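Local coordinates for protein cGAS/DncV-like nucleotidyltransferase in E. coli homolog (Elizabethkingia meningoseptica ATCC 13253 = NBRC 12535, PDB 6E0O) that synthesises cyclic nucleotide second messengers that signal phage infection in a CBASS antiviral defence system, at residues Q6-W11 and V193-V198; T239-I244 and K284-L289; Y96-L101 and P139-K144; I219-Y224 and T258-L263. All blocks are in the same frame, centred on the assembly; numbering follows the deposited sequence. Where two conformers were deposited one is given.

Contact 1: Q6-W11 and V193-V198; sequences QQLINW and VRILKV
Trp-11, at the end of helix 5-11, comes within 5.3 Å (CA to CA) of Ile-195 where the short segments 6-11 and 193-198 cross nearly at right angles, 95° between directions, with axes 9.1 Å apart. Val-198 is set by a chi1 of 166°, CG1 anti to its backbone N, and this methyl sits squarely over the five-membered ring of the indole: CG1 is 3.6 Å from the centroid of that ring of Trp-11 and only 4° off the normal, a CH-pi contact. On the opposite face of the indole lies Gln-7 O, one helical turn back, so the ring is sandwiched between a methyl and a carbonyl oxygen. Ile-195 works from the side. Its CG2 is near the ring plane at the indole edge, while CG1 packs on Trp-11 CB at 4.1 Å. The far end of the same side chain, CD1, wedges against the helix backbone, 3.6 Å from Leu-8 O and slightly farther from Leu-8 CB. Arg-194 CB lies 3.9 Å from Trp-11 O, and the polar end of Arg-194 turns away: NH1 bonds Ser-12 O and NE bonds Asn-53 O. No hydrogen bond links the two segments. Leu-8 and Ile-195 both also lean on Leu-240 of helix 236-252. On another side of helix 188-205, Lys-197 NZ bonds Ser-216 OG and the bound ligand, consistent with a part in binding GTP. The N-terminal helix thus lies across the helical lobe, an arrangement of the bilobed CD-NTase fold.

Contact 2: T239-I244 and K284-L289; sequences TLRNVI and KCWNYL
Two helices of the C-terminal helical lobe, 236-252 and 275-289, run roughly antiparallel here and meet through Leu-240, Arg-241 and Ile-244 on one and Cys-285, Trp-286 and Leu-289 on the other. Their short segments make 150° between directions and approach to 10.9 Å between axes, so long side chains have to bridge the gap. In the buried part, the CD1 methyl of Leu-289 receives two partners: Ile-244 CD1 at 3.5 Å and Leu-240 CD2 at 3.8 Å, the two leucines meeting tip to tip. Ile-244 CD1 also approaches Cys-285 CB, at 4.3 Å. Nearer the surface, Trp-286 throws its indole across, CG anti to the backbone N (chi1 180°), and the six-membered ring does the touching. Ile-244 CG2 packs on Trp-286 CE3 at 3.8 Å, and Arg-241 CG comes to the indole edge, 3.8 Å from Trp-286 CZ3. The Arg-241 chain is extended from CG to NE, and the guanidinium lies at the ring edge, with Trp-286 CH2 over one of its faces. Their planes stand 72° apart, so this is ring edge against cation face and no parallel stack. Arg-241 NH2 is held by Gln-292 O, and Tyr-291 meets the Trp-286 ring, so the C-terminal residues join the contact at Arg-241 and Trp-286. In this protein the result is antiparallel helix packing within the C-terminal helical lobe of a CD-NTase, apolar inside, with Arg-241 and Trp-286 toward the surface.

Contact 3: Y96-L101 and P139-K144; sequences YNFDEL and PCFVLK
Phe-98 and Leu-101, in the first turn of helix 98-113, both carry CG anti to the backbone N (chi1 -176° and 177°); their side chains meet strand residues Pro-139 and Phe-141. Phe-141 has CG beside its own backbone N; its ring turns a face to Leu-101 and brings CE2 to Phe-98. Over that face sits Leu-101 CD2, 4.1 Å from the centroid, a CH-pi contact displaced somewhat from the normal. The same methyl is 4.1 Å from Pro-139 CB and 3.7 Å from Cys-140 O. Phe-98 presents its rim: CE1 lies 3.3 Å from Pro-139 O, and Phe-141 CE2 also falls near the Phe-98 ring plane, 3.9 Å from Phe-98 CB. The ring tip of Phe-141, CZ, reaches Tyr-96 O at 3.7 Å. A capping box fixes the turn, Asn-97 OD1 accepting from Glu-100 N at 3.0 Å; the return bond, Asn-97 N to Glu-100 OE1, is doubtful because the position of OE1 is less sure. The helix start rests on strand 135-147 of the mixed nucleotidyltransferase sheet, which pairs with strands 62-68 and 152-160. Leu-101 also touches Met-66 and Tyr-68 of the first, Phe-98 touches Phe-159 of the second, and Phe-38 of helix 21-38 packs on Tyr-96 and Leu-101.

Contact 4: I219-Y224 and T258-L263; sequences IECLVY and TEVNRL
Tyr-224 offers one ring face to Val-260, whose CA lies 4.0 Å from the ring centroid and 15° off the normal, a CH-pi contact; Val-260 O is over that face too, and Thr-258 OG1 and Arg-262 NE lie at the ring edge. The guanidinium of Arg-262 in turn has Tyr-224 OH over one of its faces, the two planes 75° apart. OH and NE are close at 3.2 Å, but the angle is too poor for a hydrogen bond. Val-260 and Arg-262 belong to a type I beta turn from Glu-259 to Arg-262, with Thr-258 just before it, docked on the end of helix 216-224; an Asx turn overlaps its end, Asn-261 OD1 accepting from Leu-263 N. Val-260 spreads along that side of the ring: CG1 packs on Tyr-224 CD1 at 3.8 Å, and CG2 on Tyr-224 CB at the same distance. Cys-221 SG accepts a weak bond from Val-260 N, 3.6 Å long. Lys-181 makes a cation-pi interaction with Tyr-224, and His-174 NE2 bonds Glu-220 OE1, beside Ser-216, which is probably part of the GTP site. Within the turn, Glu-259 O is gripped from opposite faces of its plane, by Thr-258 OG1 at 2.8 Å and Arg-262 N at 2.9 Å.

Overall arrangement
From the N terminus, segment 6-11 waits some 180 residues before contact 1 closes the longest loop on helix 188-205. Nested inside that loop is contact 3, which fastens the start of helix 98-113 to the central sheet on the opposite side of the chain's centre, its centre about 37 Å from that of contact 1. After contact 1 closes, contacts 4 and 2 cross: 219-224 opens first, 239-244 follows, then 258-263 and finally 284-289. These interleaved loops knit the helical lobe, where contact 1 touches both contacts 2 and 4. Helix 188-205 thus borders the N-terminal helix, helix 216-224 and helix 236-252, while contact 3 belongs to the nucleotidyltransferase sheet.

Contact 1: Q6-W11 and V193-V198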
# COMPACT_ATOMS: atom_id res chain seq x y z
N GLN A 6 21.76 -13.83 5.24
CA GLN A 6 21.32 -14.17 3.89
C GLN A 6 19.81 -14.40 3.83
O GLN A 6 19.18 -14.05 2.83
CB GLN A 6 22.07 -15.41 3.39
CG GLN A 6 21.73 -15.72 1.94
CD GLN A 6 22.15 -14.61 1.01
OE1 GLN A 6 23.31 -14.19 1.01
NE2 GLN A 6 21.20 -14.11 0.22
N GLN A 7 19.23 -15.02 4.86
CA GLN A 7 17.78 -15.21 4.85
C GLN A 7 17.06 -13.87 4.86
O GLN A 7 16.05 -13.70 4.16
CB GLN A 7 17.36 -16.08 6.03
CG GLN A 7 17.75 -17.55 5.87
CD GLN A 7 17.43 -18.39 7.09
OE1 GLN A 7 18.02 -18.21 8.16
NE2 GLN A 7 16.49 -19.32 6.95
N LEU A 8 17.57 -12.90 5.62
CA LEU A 8 16.96 -11.57 5.62
C LEU A 8 17.08 -10.93 4.24
O LEU A 8 16.13 -10.29 3.76
CB LEU A 8 17.60 -10.67 6.67
CG LEU A 8 17.43 -11.08 8.13
CD1 LEU A 8 18.07 -10.03 9.03
CD2 LEU A 8 15.96 -11.28 8.47
N ILE A 9 18.24 -11.07 3.60
CA ILE A 9 18.40 -10.54 2.25
C ILE A 9 17.36 -11.17 1.32
O ILE A 9 16.72 -10.48 0.52
CB ILE A 9 19.84 -10.76 1.74
CG1 ILE A 9 20.81 -9.91 2.58
CG2 ILE A 9 19.93 -10.43 0.26
CD1 ILE A 9 22.27 -10.24 2.33
N ASN A 10 17.18 -12.49 1.41
CA ASN A 10 16.21 -13.14 0.54
C ASN A 10 14.81 -12.60 0.76
O ASN A 10 14.08 -12.32 -0.19
CB ASN A 10 16.24 -14.65 0.76
CG ASN A 10 17.55 -15.29 0.34
OD1 ASN A 10 18.34 -14.68 -0.37
ND2 ASN A 10 17.76 -16.53 0.76
N TRP A 11 14.43 -12.42 2.03
CA TRP A 11 13.10 -11.90 2.33
C TRP A 11 12.93 -10.44 1.92
O TRP A 11 11.80 -9.96 1.83
CB TRP A 11 12.86 -11.94 3.83
CG TRP A 11 12.50 -13.27 4.38
CD1 TRP A 11 12.13 -14.39 3.68
CD2 TRP A 11 12.47 -13.62 5.75
NE1 TRP A 11 11.86 -15.41 4.56
CE2 TRP A 11 12.06 -14.96 5.84
CE3 TRP A 11 12.72 -12.91 6.93
CZ2 TRP A 11 11.92 -15.62 7.06
CZ3 TRP A 11 12.58 -13.56 8.13
CH2 TRP A 11 12.18 -14.90 8.19
N VAL A 193 10.84 -2.79 4.84
CA VAL A 193 9.39 -2.94 4.73
C VAL A 193 9.05 -4.35 4.26
O VAL A 193 8.17 -5.02 4.82
CB VAL A 193 8.81 -1.89 3.77
CG1 VAL A 193 7.36 -2.23 3.40
CG2 VAL A 193 8.89 -0.50 4.37
N ARG A 194 9.74 -4.82 3.22
CA ARG A 194 9.45 -6.15 2.69
C ARG A 194 9.71 -7.23 3.74
O ARG A 194 8.91 -8.16 3.89
CB ARG A 194 10.23 -6.40 1.41
CG ARG A 194 9.78 -5.49 0.28
CD ARG A 194 10.53 -5.83 -1.02
NE ARG A 194 10.62 -4.68 -1.90
CZ ARG A 194 11.75 -4.08 -2.28
NH1 ARG A 194 12.93 -4.52 -1.86
NH2 ARG A 194 11.69 -3.04 -3.08
N ILE A 195 10.82 -7.13 4.47
CA ILE A 195 11.09 -8.13 5.51
C ILE A 195 9.95 -8.15 6.53
O ILE A 195 9.47 -9.21 6.93
CB ILE A 195 12.44 -7.86 6.20
CG1 ILE A 195 13.60 -8.16 5.27
CG2 ILE A 195 12.55 -8.69 7.48
CD1 ILE A 195 14.93 -7.60 5.76
N LEU A 196 9.52 -6.97 6.98
CA LEU A 196 8.47 -6.92 7.98
C LEU A 196 7.13 -7.40 7.43
O LEU A 196 6.33 -7.96 8.18
CB LEU A 196 8.38 -5.51 8.57
CG LEU A 196 9.58 -5.15 9.46
CD1 LEU A 196 9.49 -3.68 9.86
CD2 LEU A 196 9.68 -6.00 10.70
N LYS A 197 6.86 -7.19 6.13
CA LYS A 197 5.67 -7.77 5.52
C LYS A 197 5.75 -9.30 5.50
O LYS A 197 4.76 -9.99 5.75
CB LYS A 197 5.46 -7.21 4.11
CG LYS A 197 5.00 -5.75 4.11
CD LYS A 197 4.81 -5.20 2.70
CE LYS A 197 3.65 -5.84 1.97
NZ LYS A 197 3.33 -5.11 0.71
N VAL A 198 6.93 -9.85 5.21
CA VAL A 198 7.10 -11.30 5.27
C VAL A 198 6.82 -11.81 6.68
O VAL A 198 6.10 -12.79 6.87
CB VAL A 198 8.52 -11.69 4.81
CG1 VAL A 198 8.83 -13.14 5.20
CG2 VAL A 198 8.67 -11.49 3.32

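Contact 2: T239-I244 and K284-L289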
# COMPACT_ATOMS: atom_id res chain seq x y z
N THR A 239 20.50 -3.42 10.69
CA THR A 239 19.50 -2.44 10.27
C THR A 239 18.12 -2.83 10.76
O THR A 239 17.37 -2.00 11.28
CB THR A 239 19.50 -2.30 8.74
OG1 THR A 239 20.73 -1.72 8.31
CG2 THR A 239 18.33 -1.42 8.28
N LEU A 240 17.76 -4.11 10.59
CA LEU A 240 16.44 -4.57 11.02
C LEU A 240 16.30 -4.45 12.53
O LEU A 240 15.25 -4.04 13.03
CB LEU A 240 16.22 -6.01 10.56
CG LEU A 240 14.87 -6.66 10.88
CD1 LEU A 240 13.71 -5.88 10.28
CD2 LEU A 240 14.90 -8.10 10.40
N ARG A 241 17.37 -4.76 13.27
CA ARG A 241 17.36 -4.53 14.71
C ARG A 241 17.10 -3.06 15.01
O ARG A 241 16.24 -2.72 15.84
CB ARG A 241 18.69 -4.96 15.31
CG ARG A 241 18.68 -4.97 16.82
CD ARG A 241 20.08 -5.22 17.37
NE ARG A 241 20.02 -5.63 18.77
CZ ARG A 241 19.96 -4.80 19.80
NH1 ARG A 241 19.94 -3.49 19.60
NH2 ARG A 241 19.91 -5.29 21.03
N ASN A 242 17.83 -2.16 14.34
CA ASN A 242 17.65 -0.73 14.57
C ASN A 242 16.22 -0.30 14.28
O ASN A 242 15.64 0.49 15.04
CB ASN A 242 18.57 0.08 13.66
CG ASN A 242 20.02 0.02 14.06
OD1 ASN A 242 20.37 -0.47 15.13
ND2 ASN A 242 20.87 0.55 13.20
N VAL A 243 15.64 -0.79 13.18
CA VAL A 243 14.28 -0.41 12.79
C VAL A 243 13.28 -0.84 13.85
O VAL A 243 12.43 -0.05 14.28
CB VAL A 243 13.95 -1.03 11.42
CG1 VAL A 243 12.45 -0.99 11.14
CG2 VAL A 243 14.69 -0.30 10.31
N ILE A 244 13.36 -2.10 14.28
CA ILE A 244 12.39 -2.61 15.25
C ILE A 244 12.53 -1.86 16.57
O ILE A 244 11.53 -1.43 17.16
CB ILE A 244 12.53 -4.13 15.42
CG1 ILE A 244 12.17 -4.85 14.11
CG2 ILE A 244 11.67 -4.61 16.57
CD1 ILE A 244 12.50 -6.33 14.08
N LYS A 284 6.10 -8.72 18.56
CA LYS A 284 5.94 -10.02 17.93
C LYS A 284 7.03 -10.27 16.90
O LYS A 284 7.56 -11.39 16.80
CB LYS A 284 4.56 -10.13 17.28
CG LYS A 284 3.40 -10.12 18.25
CD LYS A 284 3.37 -11.36 19.11
CE LYS A 284 2.04 -11.47 19.83
NZ LYS A 284 2.03 -12.58 20.81
N CYS A 285 7.40 -9.23 16.14
CA CYS A 285 8.49 -9.38 15.18
C CYS A 285 9.80 -9.67 15.89
O CYS A 285 10.55 -10.57 15.49
CB CYS A 285 8.62 -8.11 14.34
SG CYS A 285 7.27 -7.82 13.17
N TRP A 286 10.10 -8.90 16.93
CA TRP A 286 11.34 -9.11 17.69
C TRP A 286 11.43 -10.54 18.20
O TRP A 286 12.47 -11.20 18.06
CB TRP A 286 11.36 -8.13 18.85
CG TRP A 286 12.57 -8.21 19.72
CD1 TRP A 286 12.70 -8.93 20.87
CD2 TRP A 286 13.80 -7.51 19.53
NE1 TRP A 286 13.95 -8.73 21.40
CE2 TRP A 286 14.64 -7.86 20.60
CE3 TRP A 286 14.27 -6.63 18.56
CZ2 TRP A 286 15.93 -7.36 20.72
CZ3 TRP A 286 15.55 -6.13 18.68
CH2 TRP A 286 16.36 -6.49 19.76
N ASN A 287 10.35 -11.04 18.80
CA ASN A 287 10.35 -12.39 19.35
C ASN A 287 10.49 -13.44 18.26
O ASN A 287 11.22 -14.42 18.42
CB ASN A 287 9.06 -12.62 20.14
CG ASN A 287 8.98 -11.78 21.40
OD1 ASN A 287 9.97 -11.21 21.85
ND2 ASN A 287 7.79 -11.73 22.00
N TYR A 288 9.78 -13.25 17.14
CA TYR A 288 9.84 -14.21 16.05
C TYR A 288 11.24 -14.28 15.46
O TYR A 288 11.74 -15.36 15.14
CB TYR A 288 8.85 -13.80 14.97
CG TYR A 288 8.75 -14.79 13.83
CD1 TYR A 288 7.97 -15.92 13.94
CD2 TYR A 288 9.44 -14.58 12.64
CE1 TYR A 288 7.86 -16.83 12.91
CE2 TYR A 288 9.34 -15.48 11.60
CZ TYR A 288 8.55 -16.61 11.74
OH TYR A 288 8.45 -17.52 10.72
N LEU A 289 11.87 -13.12 15.28
CA LEU A 289 13.20 -13.05 14.69
C LEU A 289 14.29 -13.53 15.63
O LEU A 289 15.34 -13.97 15.16
CB LEU A 289 13.46 -11.62 14.21
CG LEU A 289 12.55 -11.19 13.05
CD1 LEU A 289 12.54 -9.67 12.89
CD2 LEU A 289 12.96 -11.88 11.76

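Contact 3: Y96-L101 and P139-K144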
# COMPACT_ATOMS: atom_id res chain seq x y z
N TYR A 96 -23.28 13.58 -11.21
CA TYR A 96 -22.67 12.25 -11.34
C TYR A 96 -21.97 11.88 -10.03
O TYR A 96 -20.84 12.31 -9.77
CB TYR A 96 -21.70 12.23 -12.51
CG TYR A 96 -21.23 10.85 -12.92
CD1 TYR A 96 -22.12 9.90 -13.42
CD2 TYR A 96 -19.89 10.51 -12.84
CE1 TYR A 96 -21.68 8.64 -13.80
CE2 TYR A 96 -19.44 9.26 -13.23
CZ TYR A 96 -20.34 8.33 -13.70
OH TYR A 96 -19.91 7.08 -14.09
N ASN A 97 -22.66 11.09 -9.22
CA ASN A 97 -22.23 10.79 -7.86
C ASN A 97 -21.46 9.49 -7.80
O ASN A 97 -21.38 8.73 -8.77
CB ASN A 97 -23.45 10.71 -6.95
CG ASN A 97 -24.46 9.68 -7.42
OD1 ASN A 97 -24.22 8.47 -7.34
ND2 ASN A 97 -25.59 10.15 -7.94
N PHE A 98 -20.91 9.20 -6.62
CA PHE A 98 -20.02 8.06 -6.51
C PHE A 98 -20.75 6.73 -6.70
O PHE A 98 -20.19 5.80 -7.30
CB PHE A 98 -19.25 8.04 -5.19
CG PHE A 98 -18.27 6.92 -5.15
CD1 PHE A 98 -17.08 7.03 -5.84
CD2 PHE A 98 -18.57 5.73 -4.52
CE1 PHE A 98 -16.19 5.98 -5.87
CE2 PHE A 98 -17.68 4.68 -4.55
CZ PHE A 98 -16.50 4.81 -5.22
N ASP A 99 -21.98 6.61 -6.19
CA ASP A 99 -22.69 5.35 -6.34
C ASP A 99 -22.84 4.99 -7.81
O ASP A 99 -22.63 3.83 -8.19
CB ASP A 99 -24.08 5.45 -5.71
CG ASP A 99 -24.04 5.54 -4.21
OD1 ASP A 99 -23.02 5.14 -3.62
OD2 ASP A 99 -25.04 6.00 -3.62
N GLU A 100 -23.19 5.97 -8.64
CA GLU A 100 -23.31 5.73 -10.08
C GLU A 100 -21.96 5.37 -10.68
O GLU A 100 -21.87 4.47 -11.53
CB GLU A 100 -23.85 6.98 -10.77
CG GLU A 100 -25.23 7.43 -10.39
CD GLU A 100 -25.53 8.79 -10.99
OE1 GLU A 100 -25.40 9.81 -10.27
OE2 GLU A 100 -25.87 8.84 -12.19
N LEU A 101 -20.90 6.08 -10.28
CA LEU A 101 -19.57 5.76 -10.79
C LEU A 101 -19.20 4.31 -10.50
O LEU A 101 -18.74 3.59 -11.38
CB LEU A 101 -18.52 6.70 -10.20
CG LEU A 101 -17.08 6.39 -10.62
CD1 LEU A 101 -16.88 6.58 -12.12
CD2 LEU A 101 -16.11 7.27 -9.84
N PRO A 139 -12.49 2.72 -8.33
CA PRO A 139 -13.05 3.97 -8.86
C PRO A 139 -12.97 5.06 -7.79
O PRO A 139 -13.15 4.80 -6.60
CB PRO A 139 -14.49 3.60 -9.21
CG PRO A 139 -14.82 2.48 -8.30
CD PRO A 139 -13.53 1.69 -8.13
N CYS A 140 -12.72 6.29 -8.23
CA CYS A 140 -12.55 7.39 -7.30
C CYS A 140 -12.64 8.71 -8.05
O CYS A 140 -12.72 8.74 -9.28
CB CYS A 140 -11.22 7.30 -6.55
SG CYS A 140 -9.77 7.35 -7.65
N PHE A 141 -12.64 9.79 -7.29
CA PHE A 141 -12.62 11.15 -7.79
C PHE A 141 -11.36 11.87 -7.29
O PHE A 141 -10.68 11.42 -6.38
CB PHE A 141 -13.84 11.93 -7.27
CG PHE A 141 -15.17 11.45 -7.79
CD1 PHE A 141 -15.42 11.33 -9.15
CD2 PHE A 141 -16.20 11.17 -6.91
CE1 PHE A 141 -16.66 10.92 -9.61
CE2 PHE A 141 -17.44 10.77 -7.37
CZ PHE A 141 -17.67 10.63 -8.72
N VAL A 142 -11.07 13.02 -7.92
CA VAL A 142 -10.05 13.92 -7.42
C VAL A 142 -10.44 14.47 -6.06
O VAL A 142 -11.61 14.81 -5.81
CB VAL A 142 -9.84 15.07 -8.41
CG1 VAL A 142 -8.93 16.15 -7.83
CG2 VAL A 142 -9.29 14.57 -9.72
N LEU A 143 -9.46 14.56 -5.17
CA LEU A 143 -9.61 15.15 -3.85
C LEU A 143 -8.59 16.26 -3.67
O LEU A 143 -7.41 16.09 -4.00
CB LEU A 143 -9.33 14.10 -2.78
CG LEU A 143 -9.20 14.63 -1.35
CD1 LEU A 143 -10.57 15.03 -0.83
CD2 LEU A 143 -8.54 13.61 -0.44
N LYS A 144 -9.03 17.37 -3.09
CA LYS A 144 -8.12 18.43 -2.66
C LYS A 144 -8.37 18.71 -1.19
O LYS A 144 -9.52 18.92 -0.79
CB LYS A 144 -8.30 19.69 -3.50
CG LYS A 144 -7.95 19.40 -4.95
CD LYS A 144 -8.01 20.60 -5.84
CE LYS A 144 -7.46 20.22 -7.20
NZ LYS A 144 -7.51 21.34 -8.15

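Contact 4: I219-Y224 and T258-L263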
# COMPACT_ATOMS: atom_id res chain seq x y z
N ILE A 219 2.73 -0.65 7.99
CA ILE A 219 4.14 -1.03 8.07
C ILE A 219 5.00 -0.02 7.31
O ILE A 219 6.03 0.44 7.80
CB ILE A 219 4.35 -2.47 7.55
CG1 ILE A 219 3.65 -3.47 8.47
CG2 ILE A 219 5.84 -2.78 7.39
CD1 ILE A 219 3.67 -4.90 7.96
N GLU A 220 4.58 0.33 6.09
CA GLU A 220 5.35 1.28 5.29
C GLU A 220 5.52 2.60 6.02
O GLU A 220 6.62 3.18 6.01
CB GLU A 220 4.66 1.50 3.94
CG GLU A 220 4.81 0.31 3.02
CD GLU A 220 4.12 0.49 1.69
OE1 GLU A 220 4.32 1.52 1.01
OE2 GLU A 220 3.36 -0.42 1.34
N CYS A 221 4.45 3.09 6.66
CA CYS A 221 4.54 4.36 7.37
C CYS A 221 5.43 4.24 8.61
O CYS A 221 6.20 5.16 8.90
CB CYS A 221 3.15 4.84 7.77
SG CYS A 221 2.06 5.34 6.40
N LEU A 222 5.33 3.13 9.35
CA LEU A 222 6.17 2.98 10.54
C LEU A 222 7.64 3.02 10.17
O LEU A 222 8.42 3.75 10.78
CB LEU A 222 5.86 1.67 11.25
CG LEU A 222 4.47 1.55 11.89
CD1 LEU A 222 4.25 0.11 12.34
CD2 LEU A 222 4.33 2.52 13.05
N VAL A 223 8.05 2.22 9.18
CA VAL A 223 9.46 2.19 8.82
C VAL A 223 9.90 3.53 8.25
O VAL A 223 11.05 3.94 8.43
CB VAL A 223 9.75 1.01 7.86
CG1 VAL A 223 11.22 0.94 7.55
CG2 VAL A 223 9.27 -0.30 8.46
N TYR A 224 8.99 4.24 7.59
CA TYR A 224 9.31 5.53 6.98
C TYR A 224 9.79 6.52 8.03
O TYR A 224 10.61 7.39 7.73
CB TYR A 224 8.08 6.08 6.25
CG TYR A 224 8.35 7.40 5.55
CD1 TYR A 224 9.01 7.43 4.34
CD2 TYR A 224 7.99 8.61 6.13
CE1 TYR A 224 9.30 8.62 3.71
CE2 TYR A 224 8.28 9.80 5.51
CZ TYR A 224 8.92 9.80 4.31
OH TYR A 224 9.21 10.99 3.69
N THR A 258 4.49 10.61 10.80
CA THR A 258 3.72 11.01 9.64
C THR A 258 3.40 9.80 8.77
O THR A 258 4.05 8.75 8.84
CB THR A 258 4.47 12.04 8.78
OG1 THR A 258 5.56 11.41 8.10
CG2 THR A 258 5.01 13.19 9.62
N GLU A 259 2.38 9.94 7.92
CA GLU A 259 2.23 9.04 6.80
C GLU A 259 3.42 9.25 5.86
O GLU A 259 4.12 10.25 5.94
CB GLU A 259 0.90 9.29 6.09
CG GLU A 259 -0.29 8.94 6.99
CD GLU A 259 -1.65 9.03 6.33
OE1 GLU A 259 -1.76 9.61 5.24
OE2 GLU A 259 -2.63 8.52 6.92
N VAL A 260 3.65 8.27 4.98
CA VAL A 260 4.72 8.41 4.00
C VAL A 260 4.53 9.68 3.18
O VAL A 260 5.51 10.33 2.80
CB VAL A 260 4.81 7.16 3.10
CG1 VAL A 260 5.91 7.35 2.07
CG2 VAL A 260 5.06 5.90 3.91
N ASN A 261 3.28 10.05 2.91
CA ASN A 261 3.00 11.25 2.13
C ASN A 261 3.44 12.54 2.81
O ASN A 261 3.48 13.58 2.16
CB ASN A 261 1.51 11.31 1.75
CG ASN A 261 0.59 11.33 2.95
OD1 ASN A 261 0.81 12.06 3.91
ND2 ASN A 261 -0.46 10.53 2.90
N ARG A 262 3.75 12.50 4.11
CA ARG A 262 4.21 13.65 4.88
C ARG A 262 3.19 14.78 4.95
O ARG A 262 3.54 15.90 5.35
CB ARG A 262 5.57 14.18 4.40
CG ARG A 262 6.73 13.33 4.84
CD ARG A 262 8.06 14.03 4.60
NE ARG A 262 9.06 13.57 5.56
CZ ARG A 262 10.38 13.62 5.35
NH1 ARG A 262 10.86 14.09 4.21
NH2 ARG A 262 11.21 13.17 6.28
N LEU A 263 1.95 14.51 4.57
CA LEU A 263 0.90 15.52 4.58
C LEU A 263 -0.00 15.40 5.79
O LEU A 263 -0.63 16.39 6.17
CB LEU A 263 0.04 15.39 3.33
CG LEU A 263 0.75 15.73 2.02
CD1 LEU A 263 -0.04 15.20 0.85
CD2 LEU A 263 0.95 17.23 1.91